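Long-range contacts in glucoamylase (Thermoanaerobacterium thermosaccharolyticum, PDB 1LF6), which probably hydrolyses terminal alpha-1,4-linked glucose units one after another from the non-reducing ends of glucan chains, releasing beta-D-glucose: residues Trp32-Gln38 with Ala55-Glu61; Gln398-Ile402 with Leu421-Ile425; Asp616-Val621 with Leu662-Asn666. All coordinates share one frame. Residues are numbered along the deposited sequence.

Contact 1 (Trp32-Gln38 with Ala55-Glu61)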
ATOM      1  N   TRP A  32       8.687   3.647 -12.786  1.00 33.30           N
ATOM      2  CA  TRP A  32       8.602   2.585 -11.756  1.00 31.32           C
ATOM      3  C   TRP A  32       7.839   1.412 -12.322  1.00 30.80           C
ATOM      4  O   TRP A  32       7.265   1.448 -13.404  1.00 31.61           O
ATOM      5  CB  TRP A  32       7.975   3.157 -10.495  1.00 30.64           C
ATOM      6  CG  TRP A  32       8.851   4.182  -9.808  1.00 31.39           C
ATOM      7  CD1 TRP A  32       8.680   5.540  -9.953  1.00 31.72           C
ATOM      8  CD2 TRP A  32      10.021   3.982  -9.034  1.00 30.96           C
ATOM      9  NE1 TRP A  32       9.659   6.192  -9.249  1.00 31.89           N
ATOM     10  CE2 TRP A  32      10.493   5.265  -8.668  1.00 31.22           C
ATOM     11  CE3 TRP A  32      10.692   2.848  -8.567  1.00 29.80           C
ATOM     12  CZ2 TRP A  32      11.626   5.436  -7.885  1.00 30.38           C
ATOM     13  CZ3 TRP A  32      11.809   3.023  -7.780  1.00 30.19           C
ATOM     14  CH2 TRP A  32      12.264   4.308  -7.451  1.00 30.02           C
ATOM     15  N   ALA A  33       7.771   0.354 -11.528  1.00 28.99           N
ATOM     16  CA  ALA A  33       7.042  -0.855 -11.898  1.00 27.51           C
ATOM     17  C   ALA A  33       5.535  -0.745 -11.668  1.00 25.40           C
ATOM     18  O   ALA A  33       5.059   0.139 -10.957  1.00 25.20           O
ATOM     19  CB  ALA A  33       7.596  -2.054 -11.118  1.00 26.91           C
ATOM     20  N   SER A  34       4.792  -1.661 -12.281  1.00 23.50           N
ATOM     21  CA  SER A  34       3.346  -1.698 -12.140  1.00 21.04           C
ATOM     22  C   SER A  34       2.994  -1.744 -10.654  1.00 20.95           C
ATOM     23  O   SER A  34       3.632  -2.463  -9.876  1.00 20.00           O
ATOM     24  CB  SER A  34       2.781  -2.935 -12.838  1.00 19.90           C
ATOM     25  OG  SER A  34       1.405  -3.092 -12.556  1.00 20.85           O
ATOM     26  N   ALA A  35       1.975  -0.979 -10.268  1.00 19.71           N
ATOM     27  CA  ALA A  35       1.541  -0.918  -8.878  1.00 19.44           C
ATOM     28  C   ALA A  35       0.726  -2.136  -8.437  1.00 19.20           C
ATOM     29  O   ALA A  35       0.443  -2.298  -7.247  1.00 20.15           O
ATOM     30  CB  ALA A  35       0.745   0.363  -8.635  1.00 17.46           C
ATOM     31  N   GLN A  36       0.334  -2.979  -9.388  1.00 19.00           N
ATOM     32  CA  GLN A  36      -0.412  -4.199  -9.071  1.00 19.45           C
ATOM     33  C   GLN A  36       0.639  -5.202  -8.596  1.00 19.67           C
ATOM     34  O   GLN A  36       1.494  -5.643  -9.371  1.00 20.18           O
ATOM     35  CB  GLN A  36      -1.152  -4.715 -10.316  1.00 18.30           C
ATOM     36  CG  GLN A  36      -1.513  -6.196 -10.296  1.00 20.82           C
ATOM     37  CD  GLN A  36      -2.495  -6.593  -9.190  1.00 20.00           C
ATOM     38  OE1 GLN A  36      -2.780  -7.777  -9.016  1.00 19.20           O
ATOM     39  NE2 GLN A  36      -3.014  -5.611  -8.444  1.00 16.50           N
ATOM     40  N   LYS A  37       0.579  -5.550  -7.316  1.00 17.50           N
ATOM     41  CA  LYS A  37       1.561  -6.454  -6.747  1.00 18.69           C
ATOM     42  C   LYS A  37       1.073  -7.866  -6.478  1.00 19.23           C
ATOM     43  O   LYS A  37      -0.040  -8.075  -6.000  1.00 19.30           O
ATOM     44  CB  LYS A  37       2.120  -5.858  -5.446  1.00 16.67           C
ATOM     45  CG  LYS A  37       2.680  -4.452  -5.593  1.00 16.12           C
ATOM     46  CD  LYS A  37       3.785  -4.394  -6.634  1.00 14.36           C
ATOM     47  CE  LYS A  37       4.400  -3.007  -6.696  1.00 13.90           C
ATOM     48  NZ  LYS A  37       5.421  -2.890  -7.783  1.00 15.76           N
ATOM     49  N   GLN A  38       1.934  -8.832  -6.784  1.00 20.15           N
ATOM     50  CA  GLN A  38       1.642 -10.246  -6.557  1.00 20.82           C
ATOM     51  C   GLN A  38       1.951 -10.557  -5.106  1.00 18.86           C
ATOM     52  O   GLN A  38       1.452 -11.534  -4.548  1.00 20.89           O
ATOM     53  CB  GLN A  38       2.524 -11.122  -7.450  1.00 22.02           C
ATOM     54  CG  GLN A  38       2.112 -11.162  -8.904  1.00 22.80           C
ATOM     55  CD  GLN A  38       3.114 -11.918  -9.745  1.00 22.70           C
ATOM     56  OE1 GLN A  38       4.261 -11.498  -9.880  1.00 24.14           O
ATOM     57  NE2 GLN A  38       2.692 -13.043 -10.309  1.00 22.40           N
ATOM     58  N   ALA A  55       5.856  -8.191  -8.808  1.00 18.47           N
ATOM     59  CA  ALA A  55       4.940  -7.782  -9.866  1.00 19.00           C
ATOM     60  C   ALA A  55       5.384  -8.400 -11.188  1.00 20.05           C
ATOM     61  O   ALA A  55       6.580  -8.476 -11.475  1.00 21.89           O
ATOM     62  CB  ALA A  55       4.910  -6.254  -9.981  1.00 16.03           C
ATOM     63  N   ASN A  56       4.416  -8.861 -11.974  1.00 20.51           N
ATOM     64  CA  ASN A  56       4.696  -9.458 -13.271  1.00 22.36           C
ATOM     65  C   ASN A  56       5.740 -10.571 -13.220  1.00 22.40           C
ATOM     66  O   ASN A  56       6.598 -10.670 -14.097  1.00 22.41           O
ATOM     67  CB  ASN A  56       5.136  -8.360 -14.247  1.00 24.27           C
ATOM     68  CG  ASN A  56       4.032  -7.351 -14.514  1.00 25.23           C
ATOM     69  OD1 ASN A  56       4.288  -6.162 -14.703  1.00 30.16           O
ATOM     70  ND2 ASN A  56       2.795  -7.826 -14.539  1.00 25.67           N
ATOM     71  N   GLY A  57       5.663 -11.395 -12.179  1.00 21.18           N
ATOM     72  CA  GLY A  57       6.580 -12.511 -12.039  1.00 20.71           C
ATOM     73  C   GLY A  57       7.987 -12.180 -11.598  1.00 20.78           C
ATOM     74  O   GLY A  57       8.875 -13.032 -11.650  1.00 21.06           O
ATOM     75  N   ALA A  58       8.211 -10.954 -11.145  1.00 20.77           N
ATOM     76  CA  ALA A  58       9.548 -10.580 -10.717  1.00 19.18           C
ATOM     77  C   ALA A  58       9.561  -9.561  -9.595  1.00 19.41           C
ATOM     78  O   ALA A  58       8.587  -8.841  -9.361  1.00 19.71           O
ATOM     79  CB  ALA A  58      10.341 -10.048 -11.908  1.00 18.23           C
ATOM     80  N   ILE A  59      10.681  -9.522  -8.894  1.00 19.10           N
ATOM     81  CA  ILE A  59      10.865  -8.578  -7.814  1.00 20.98           C
ATOM     82  C   ILE A  59      10.758  -7.180  -8.415  1.00 22.21           C
ATOM     83  O   ILE A  59      11.400  -6.881  -9.423  1.00 22.18           O
ATOM     84  CB  ILE A  59      12.259  -8.760  -7.180  1.00 21.75           C
ATOM     85  CG1 ILE A  59      12.277 -10.047  -6.351  1.00 22.12           C
ATOM     86  CG2 ILE A  59      12.636  -7.537  -6.359  1.00 19.70           C
ATOM     87  CD1 ILE A  59      13.662 -10.476  -5.898  1.00 20.11           C
ATOM     88  N   SER A  60       9.918  -6.337  -7.825  1.00 21.47           N
ATOM     89  CA  SER A  60       9.778  -4.972  -8.307  1.00 21.77           C
ATOM     90  C   SER A  60      10.509  -4.066  -7.312  1.00 21.96           C
ATOM     91  O   SER A  60      11.685  -4.294  -7.024  1.00 22.23           O
ATOM     92  CB  SER A  60       8.294  -4.594  -8.441  1.00 23.33           C
ATOM     93  OG  SER A  60       7.532  -5.003  -7.317  1.00 22.68           O
ATOM     94  N   GLU A  61       9.834  -3.058  -6.775  1.00 21.67           N
ATOM     95  CA  GLU A  61      10.488  -2.161  -5.824  1.00 22.90           C
ATOM     96  C   GLU A  61      10.991  -2.860  -4.559  1.00 23.43           C
ATOM     97  O   GLU A  61      10.339  -3.763  -4.026  1.00 22.30           O
ATOM     98  CB  GLU A  61       9.548  -1.029  -5.394  1.00 25.03           C
ATOM     99  CG  GLU A  61       9.232   0.009  -6.456  1.00 29.37           C
ATOM    100  CD  GLU A  61       8.042  -0.367  -7.318  1.00 30.63           C
ATOM    101  OE1 GLU A  61       7.360  -1.354  -6.993  1.00 27.92           O
ATOM    102  OE2 GLU A  61       7.787   0.338  -8.318  1.00 35.88           O
TER
HETATM  103  O   HOH W   1       1.682  -8.439 -10.969  1.00 30.74           O
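In the N-terminal beta-sandwich domain, the irregular loop Trp32-Gln38 lies along the turn and second strand of a two-residue beta hairpin, whose type I' turn runs from Ala55 to Ala58 and is closed by Ala55 N to Ala58 O (2.9 Å) and Ala58 N to Ala55 O (3.0 Å). Asn56 and Gly57 hold the two positive-phi positions of that turn. Lys37 makes two of the four hydrogen bonds between the segments, one within a salt bridge. Its CA-to-CB bond points sideways, but m rotamers at chi1 and chi2 fold the chain back and an extended t/t end passes Ala55 CB, so that NZ forms a salt bridge with Glu61 OE1 (2.6 Å), donates to Ser34 O (2.8 Å) and makes a weak bond to Ser60 OG (3.0 Å), a hydroxyl also bonded to Thr53. Glu61, with chi1 m and chi2 p, uses its other oxygen, OE2, to accept from Ala33 N (3.2 Å). Ala33 CB packs on Ser60 CB (3.8 Å). Ser34 OG bonds to Asp647 of the catalytic domain, and the Ser34 side chain lies about 8 Å from that of Trp325, a probable substrate-binding residue, which places this loop probably near the substrate site. A water links Gln36 O with Asn56 N. At the turn itself, the m, t side chain of Gln38 places OE1 to accept from Gly57 N at 2.7 Å.

Contact 2 (Gln398-Ile402 with Leu421-Ile425)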
ATOM      1  N   GLN A 398      -8.506  15.021  12.246  1.00 15.96           N
ATOM      2  CA  GLN A 398      -8.225  15.591  13.560  1.00 17.21           C
ATOM      3  C   GLN A 398      -8.980  14.767  14.599  1.00 17.50           C
ATOM      4  O   GLN A 398      -8.551  14.631  15.751  1.00 18.23           O
ATOM      5  CB  GLN A 398      -8.716  17.042  13.652  1.00 16.90           C
ATOM      6  CG  GLN A 398      -8.298  17.943  12.501  1.00 18.20           C
ATOM      7  CD  GLN A 398      -6.799  17.961  12.282  1.00 18.31           C
ATOM      8  OE1 GLN A 398      -6.017  18.085  13.231  1.00 17.25           O
ATOM      9  NE2 GLN A 398      -6.388  17.848  11.021  1.00 15.75           N
ATOM     10  N   ALA A 399     -10.110  14.212  14.174  1.00 15.85           N
ATOM     11  CA  ALA A 399     -10.982  13.430  15.044  1.00 14.63           C
ATOM     12  C   ALA A 399     -10.594  11.975  15.281  1.00 15.53           C
ATOM     13  O   ALA A 399     -10.681  11.483  16.410  1.00 14.05           O
ATOM     14  CB  ALA A 399     -12.413  13.488  14.507  1.00 14.08           C
ATOM     15  N   ASP A 400     -10.171  11.287  14.225  1.00 16.05           N
ATOM     16  CA  ASP A 400      -9.824   9.875  14.334  1.00 16.19           C
ATOM     17  C   ASP A 400      -8.836   9.513  15.432  1.00 15.80           C
ATOM     18  O   ASP A 400      -9.031   8.532  16.139  1.00 15.90           O
ATOM     19  CB  ASP A 400      -9.342   9.342  12.978  1.00 15.31           C
ATOM     20  CG  ASP A 400     -10.477   9.263  11.960  1.00 16.50           C
ATOM     21  OD1 ASP A 400     -11.649   9.225  12.395  1.00 13.80           O
ATOM     22  OD2 ASP A 400     -10.203   9.228  10.744  1.00 17.96           O
ATOM     23  N   PRO A 401      -7.754  10.288  15.583  1.00 16.52           N
ATOM     24  CA  PRO A 401      -6.822   9.922  16.651  1.00 17.13           C
ATOM     25  C   PRO A 401      -7.477   9.992  18.035  1.00 16.97           C
ATOM     26  O   PRO A 401      -7.095   9.250  18.945  1.00 14.56           O
ATOM     27  CB  PRO A 401      -5.668  10.910  16.466  1.00 16.99           C
ATOM     28  CG  PRO A 401      -6.269  12.030  15.650  1.00 21.01           C
ATOM     29  CD  PRO A 401      -7.183  11.327  14.710  1.00 16.07           C
ATOM     30  N   ILE A 402      -8.468  10.869  18.190  1.00 15.94           N
ATOM     31  CA  ILE A 402      -9.166  10.987  19.467  1.00 16.86           C
ATOM     32  C   ILE A 402     -10.016   9.742  19.680  1.00 16.91           C
ATOM     33  O   ILE A 402     -10.044   9.180  20.772  1.00 18.15           O
ATOM     34  CB  ILE A 402     -10.125  12.203  19.518  1.00 15.96           C
ATOM     35  CG1 ILE A 402      -9.360  13.508  19.304  1.00 15.83           C
ATOM     36  CG2 ILE A 402     -10.847  12.217  20.866  1.00 14.27           C
ATOM     37  CD1 ILE A 402     -10.266  14.733  19.215  1.00 15.54           C
ATOM     38  N   LEU A 421      -6.310  18.488  19.885  1.00 19.70           N
ATOM     39  CA  LEU A 421      -7.082  18.191  18.681  1.00 17.79           C
ATOM     40  C   LEU A 421      -8.541  18.592  18.843  1.00 17.59           C
ATOM     41  O   LEU A 421      -9.148  19.125  17.914  1.00 16.98           O
ATOM     42  CB  LEU A 421      -6.981  16.704  18.324  1.00 14.29           C
ATOM     43  CG  LEU A 421      -5.619  16.238  17.810  1.00 15.11           C
ATOM     44  CD1 LEU A 421      -5.672  14.748  17.519  1.00 15.17           C
ATOM     45  CD2 LEU A 421      -5.239  17.024  16.543  1.00 13.83           C
ATOM     46  N   ALA A 422      -9.104  18.335  20.021  1.00 17.35           N
ATOM     47  CA  ALA A 422     -10.489  18.690  20.281  1.00 18.56           C
ATOM     48  C   ALA A 422     -10.657  20.205  20.198  1.00 19.12           C
ATOM     49  O   ALA A 422     -11.618  20.699  19.603  1.00 18.03           O
ATOM     50  CB  ALA A 422     -10.919  18.186  21.660  1.00 19.01           C
ATOM     51  N   ASP A 423      -9.718  20.937  20.793  1.00 19.51           N
ATOM     52  CA  ASP A 423      -9.768  22.397  20.776  1.00 20.82           C
ATOM     53  C   ASP A 423      -9.585  22.924  19.359  1.00 21.21           C
ATOM     54  O   ASP A 423     -10.179  23.931  18.982  1.00 22.74           O
ATOM     55  CB  ASP A 423      -8.686  22.995  21.682  1.00 22.56           C
ATOM     56  CG  ASP A 423      -8.934  22.714  23.162  1.00 23.40           C
ATOM     57  OD1 ASP A 423     -10.108  22.537  23.552  1.00 24.13           O
ATOM     58  OD2 ASP A 423      -7.953  22.689  23.931  1.00 23.71           O
ATOM     59  N   PHE A 424      -8.757  22.243  18.574  1.00 20.34           N
ATOM     60  CA  PHE A 424      -8.521  22.662  17.200  1.00 20.83           C
ATOM     61  C   PHE A 424      -9.796  22.476  16.371  1.00 19.23           C
ATOM     62  O   PHE A 424     -10.175  23.352  15.592  1.00 19.24           O
ATOM     63  CB  PHE A 424      -7.370  21.857  16.593  1.00 20.32           C
ATOM     64  CG  PHE A 424      -7.028  22.254  15.188  1.00 20.82           C
ATOM     65  CD1 PHE A 424      -7.058  21.315  14.161  1.00 20.92           C
ATOM     66  CD2 PHE A 424      -6.683  23.567  14.884  1.00 21.31           C
ATOM     67  CE1 PHE A 424      -6.750  21.680  12.853  1.00 20.17           C
ATOM     68  CE2 PHE A 424      -6.374  23.941  13.581  1.00 20.94           C
ATOM     69  CZ  PHE A 424      -6.408  22.995  12.563  1.00 19.84           C
ATOM     70  N   ILE A 425     -10.456  21.338  16.550  1.00 18.35           N
ATOM     71  CA  ILE A 425     -11.691  21.043  15.834  1.00 18.76           C
ATOM     72  C   ILE A 425     -12.797  22.055  16.147  1.00 18.85           C
ATOM     73  O   ILE A 425     -13.512  22.498  15.251  1.00 18.26           O
ATOM     74  CB  ILE A 425     -12.211  19.633  16.186  1.00 18.62           C
ATOM     75  CG1 ILE A 425     -11.262  18.574  15.620  1.00 17.16           C
ATOM     76  CG2 ILE A 425     -13.622  19.432  15.633  1.00 16.00           C
ATOM     77  CD1 ILE A 425     -11.554  17.172  16.109  1.00 17.16           C
TER
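Helices 395-407 and 414-428 follow each other in the chain and run back antiparallel. Over the segments Gln398-Ile402 and Leu421-Ile425 their axes approach to 9.5 Å with 149° between their directions, and the CA atoms come closest, at 5.9 Å, between Gln398 and Leu421. The first helix is kinked at Pro401, which has no N-H to give to the preceding turn; Ile402 N instead makes a weak bond to Ala399 O (2.9 Å). The second segment keeps a regular bond from Ile425 N to Leu421 O (2.9 Å). The interface is mainly apolar. Leu421 lies against the kink, its CD1 3.4 Å from both Pro401 CG and Gln398 O, while Ile402, extended at chi2, rests CD1 on Leu421 CB (3.9 Å) and Ile425 CD1 (4.2 Å). Ile425 also packs its CG1 on Gln398 CB (3.6 Å). Gln398 is folded (m, m): its OE1 lies 3.5 Å from Phe424 CD1, and its NE2 donates to Ile378 O and Gln394 O. Helix 445-464 covers Ile402 and Ala422. The Gln398 side chain lies about 10 Å from that of Glu438, the probable proton donor. Such antiparallel pairing of successive helices is typical of the hairpins that build the (alpha/alpha) barrel of glycoside hydrolase family 15.

Contact 3 (Asp616-Val621 with Leu662-Asn666)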
ATOM      1  N   ASP A 616     -27.223 -10.065   6.871  1.00 26.75           N
ATOM      2  CA  ASP A 616     -26.042 -10.883   6.598  1.00 25.36           C
ATOM      3  C   ASP A 616     -25.097 -10.099   5.700  1.00 23.33           C
ATOM      4  O   ASP A 616     -25.526  -9.477   4.728  1.00 23.86           O
ATOM      5  CB  ASP A 616     -26.451 -12.193   5.910  1.00 28.50           C
ATOM      6  CG  ASP A 616     -25.320 -13.210   5.865  1.00 30.64           C
ATOM      7  OD1 ASP A 616     -25.431 -14.188   5.097  1.00 33.24           O
ATOM      8  OD2 ASP A 616     -24.326 -13.043   6.606  1.00 30.70           O
ATOM      9  N   ALA A 617     -23.811 -10.130   6.025  1.00 22.00           N
ATOM     10  CA  ALA A 617     -22.817  -9.414   5.244  1.00 21.02           C
ATOM     11  C   ALA A 617     -21.883 -10.368   4.504  1.00 20.47           C
ATOM     12  O   ALA A 617     -20.951  -9.935   3.819  1.00 19.97           O
ATOM     13  CB  ALA A 617     -22.011  -8.503   6.154  1.00 20.49           C
ATOM     14  N   THR A 618     -22.141 -11.665   4.633  1.00 19.33           N
ATOM     15  CA  THR A 618     -21.316 -12.682   3.982  1.00 19.80           C
ATOM     16  C   THR A 618     -21.041 -12.390   2.504  1.00 19.08           C
ATOM     17  O   THR A 618     -19.908 -12.508   2.046  1.00 19.40           O
ATOM     18  CB  THR A 618     -21.951 -14.086   4.134  1.00 19.60           C
ATOM     19  OG1 THR A 618     -22.099 -14.381   5.527  1.00 18.82           O
ATOM     20  CG2 THR A 618     -21.064 -15.156   3.492  1.00 20.46           C
ATOM     21  N   PRO A 619     -22.071 -12.000   1.734  1.00 20.87           N
ATOM     22  CA  PRO A 619     -21.813 -11.715   0.318  1.00 19.75           C
ATOM     23  C   PRO A 619     -20.797 -10.587   0.103  1.00 20.19           C
ATOM     24  O   PRO A 619     -20.108 -10.554  -0.914  1.00 20.10           O
ATOM     25  CB  PRO A 619     -23.201 -11.382  -0.233  1.00 21.70           C
ATOM     26  CG  PRO A 619     -23.967 -10.948   0.970  1.00 22.11           C
ATOM     27  CD  PRO A 619     -23.505 -11.885   2.039  1.00 21.39           C
ATOM     28  N   TYR A 620     -20.702  -9.667   1.062  1.00 18.11           N
ATOM     29  CA  TYR A 620     -19.742  -8.572   0.963  1.00 17.51           C
ATOM     30  C   TYR A 620     -18.370  -9.101   1.345  1.00 16.38           C
ATOM     31  O   TYR A 620     -17.357  -8.658   0.809  1.00 15.73           O
ATOM     32  CB  TYR A 620     -20.159  -7.413   1.873  1.00 17.83           C
ATOM     33  CG  TYR A 620     -21.461  -6.803   1.433  1.00 19.78           C
ATOM     34  CD1 TYR A 620     -21.497  -5.842   0.419  1.00 18.95           C
ATOM     35  CD2 TYR A 620     -22.671  -7.263   1.948  1.00 20.38           C
ATOM     36  CE1 TYR A 620     -22.709  -5.364  -0.075  1.00 19.97           C
ATOM     37  CE2 TYR A 620     -23.890  -6.791   1.458  1.00 22.05           C
ATOM     38  CZ  TYR A 620     -23.901  -5.845   0.445  1.00 21.40           C
ATOM     39  OH  TYR A 620     -25.106  -5.399  -0.057  1.00 23.94           O
ATOM     40  N   VAL A 621     -18.331 -10.048   2.278  1.00 15.07           N
ATOM     41  CA  VAL A 621     -17.057 -10.646   2.656  1.00 15.79           C
ATOM     42  C   VAL A 621     -16.563 -11.420   1.427  1.00 15.89           C
ATOM     43  O   VAL A 621     -15.415 -11.269   0.999  1.00 17.20           O
ATOM     44  CB  VAL A 621     -17.213 -11.619   3.860  1.00 16.68           C
ATOM     45  CG1 VAL A 621     -15.943 -12.435   4.046  1.00 16.98           C
ATOM     46  CG2 VAL A 621     -17.512 -10.831   5.130  1.00 11.82           C
ATOM     47  N   LEU A 662     -14.450  -6.360   8.582  1.00 13.03           N
ATOM     48  CA  LEU A 662     -15.716  -6.880   8.056  1.00 13.03           C
ATOM     49  C   LEU A 662     -15.825  -8.376   8.324  1.00 13.57           C
ATOM     50  O   LEU A 662     -16.852  -8.868   8.788  1.00 15.54           O
ATOM     51  CB  LEU A 662     -15.803  -6.633   6.548  1.00 12.40           C
ATOM     52  CG  LEU A 662     -16.985  -7.295   5.840  1.00 12.21           C
ATOM     53  CD1 LEU A 662     -18.280  -6.776   6.444  1.00 11.76           C
ATOM     54  CD2 LEU A 662     -16.922  -7.015   4.344  1.00 11.14           C
ATOM     55  N   PHE A 663     -14.750  -9.090   8.006  1.00 15.73           N
ATOM     56  CA  PHE A 663     -14.667 -10.528   8.210  1.00 16.27           C
ATOM     57  C   PHE A 663     -15.014 -10.869   9.661  1.00 16.24           C
ATOM     58  O   PHE A 663     -15.852 -11.731   9.925  1.00 18.29           O
ATOM     59  CB  PHE A 663     -13.244 -11.001   7.883  1.00 16.16           C
ATOM     60  CG  PHE A 663     -12.991 -12.448   8.203  1.00 18.02           C
ATOM     61  CD1 PHE A 663     -13.557 -13.452   7.434  1.00 19.28           C
ATOM     62  CD2 PHE A 663     -12.196 -12.803   9.290  1.00 19.06           C
ATOM     63  CE1 PHE A 663     -13.340 -14.799   7.740  1.00 21.78           C
ATOM     64  CE2 PHE A 663     -11.970 -14.139   9.609  1.00 19.23           C
ATOM     65  CZ  PHE A 663     -12.542 -15.140   8.832  1.00 21.14           C
ATOM     66  N   ALA A 664     -14.358 -10.187  10.594  1.00 17.66           N
ATOM     67  CA  ALA A 664     -14.577 -10.402  12.022  1.00 18.22           C
ATOM     68  C   ALA A 664     -15.966  -9.938  12.466  1.00 19.90           C
ATOM     69  O   ALA A 664     -16.632 -10.607  13.264  1.00 19.25           O
ATOM     70  CB  ALA A 664     -13.500  -9.664  12.819  1.00 18.98           C
ATOM     71  N   SER A 665     -16.399  -8.789  11.952  1.00 18.38           N
ATOM     72  CA  SER A 665     -17.705  -8.248  12.310  1.00 18.50           C
ATOM     73  C   SER A 665     -18.828  -9.166  11.846  1.00 18.24           C
ATOM     74  O   SER A 665     -19.821  -9.337  12.546  1.00 18.80           O
ATOM     75  CB  SER A 665     -17.902  -6.847  11.704  1.00 17.78           C
ATOM     76  OG  SER A 665     -16.992  -5.911  12.261  1.00 15.00           O
ATOM     77  N   ASN A 666     -18.669  -9.754  10.665  1.00 19.08           N
ATOM     78  CA  ASN A 666     -19.687 -10.649  10.128  1.00 18.97           C
ATOM     79  C   ASN A 666     -19.798 -11.925  10.964  1.00 20.76           C
ATOM     80  O   ASN A 666     -20.823 -12.600  10.935  1.00 17.60           O
ATOM     81  CB  ASN A 666     -19.365 -11.006   8.676  1.00 18.99           C
ATOM     82  CG  ASN A 666     -20.479 -11.799   8.004  1.00 20.09           C
ATOM     83  OD1 ASN A 666     -20.229 -12.840   7.388  1.00 22.77           O
ATOM     84  ND2 ASN A 666     -21.708 -11.305   8.107  1.00 18.66           N
TER
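Within the (alpha/alpha) barrel, the start of helix 618-627 packs on the C-terminal part of helix 653-668. Asp616 caps the first helix: its OD2 accepts from Thr618 OG1 (2.8 Å) and, weakly, from Thr618 N (3.3 Å). Ala617 turns its methyl toward the partner, CB lying 4.1 Å from Leu662 CD1, while its carbonyl opens the helical bonding by accepting from Tyr620 N (2.8 Å) and Val621 N (3.0 Å). Thr618 borders Asn666, whose side chain reaches into the space beside the capped end. Tyr620 contributes CB, 4.1 Å from Leu662 CD2; its ring is directed away from helix 653-668, and the side chain also touches Arg606 of helix 600-612. Val621, with chi1 t, buries itself in the surface formed by Leu662, Phe663 and Asn666: CG2 lies 3.6 Å from Leu662 CG and 4.0 Å from Asn666 CB, and CG1 meets the edge of the Phe663 ring at CD1, 4.3 Å away.

In the fold
From the N terminus the three contacts come in series, with none nesting in or crossing another. Contact 1 closes a loop of 16 residues in the beta-sandwich domain, holding strand 39-42, outermost in its sheet, and most of strand 51-55. Contact 2 closes 18 residues, 12 of them helical, the helices being joined by link 408-413, and contact 3 spans 40 residues to bring helix 618-627 against helix 653-668 of the same barrel. No two touch: contact 3 stays about 16 Å from each of the others, measured between nearest atoms. The domains are nevertheless tied together, because Asn629, Asp647 and Ser650, in the chain spanned by contact 3, hydrogen-bond to the loop 32-38 of contact 1.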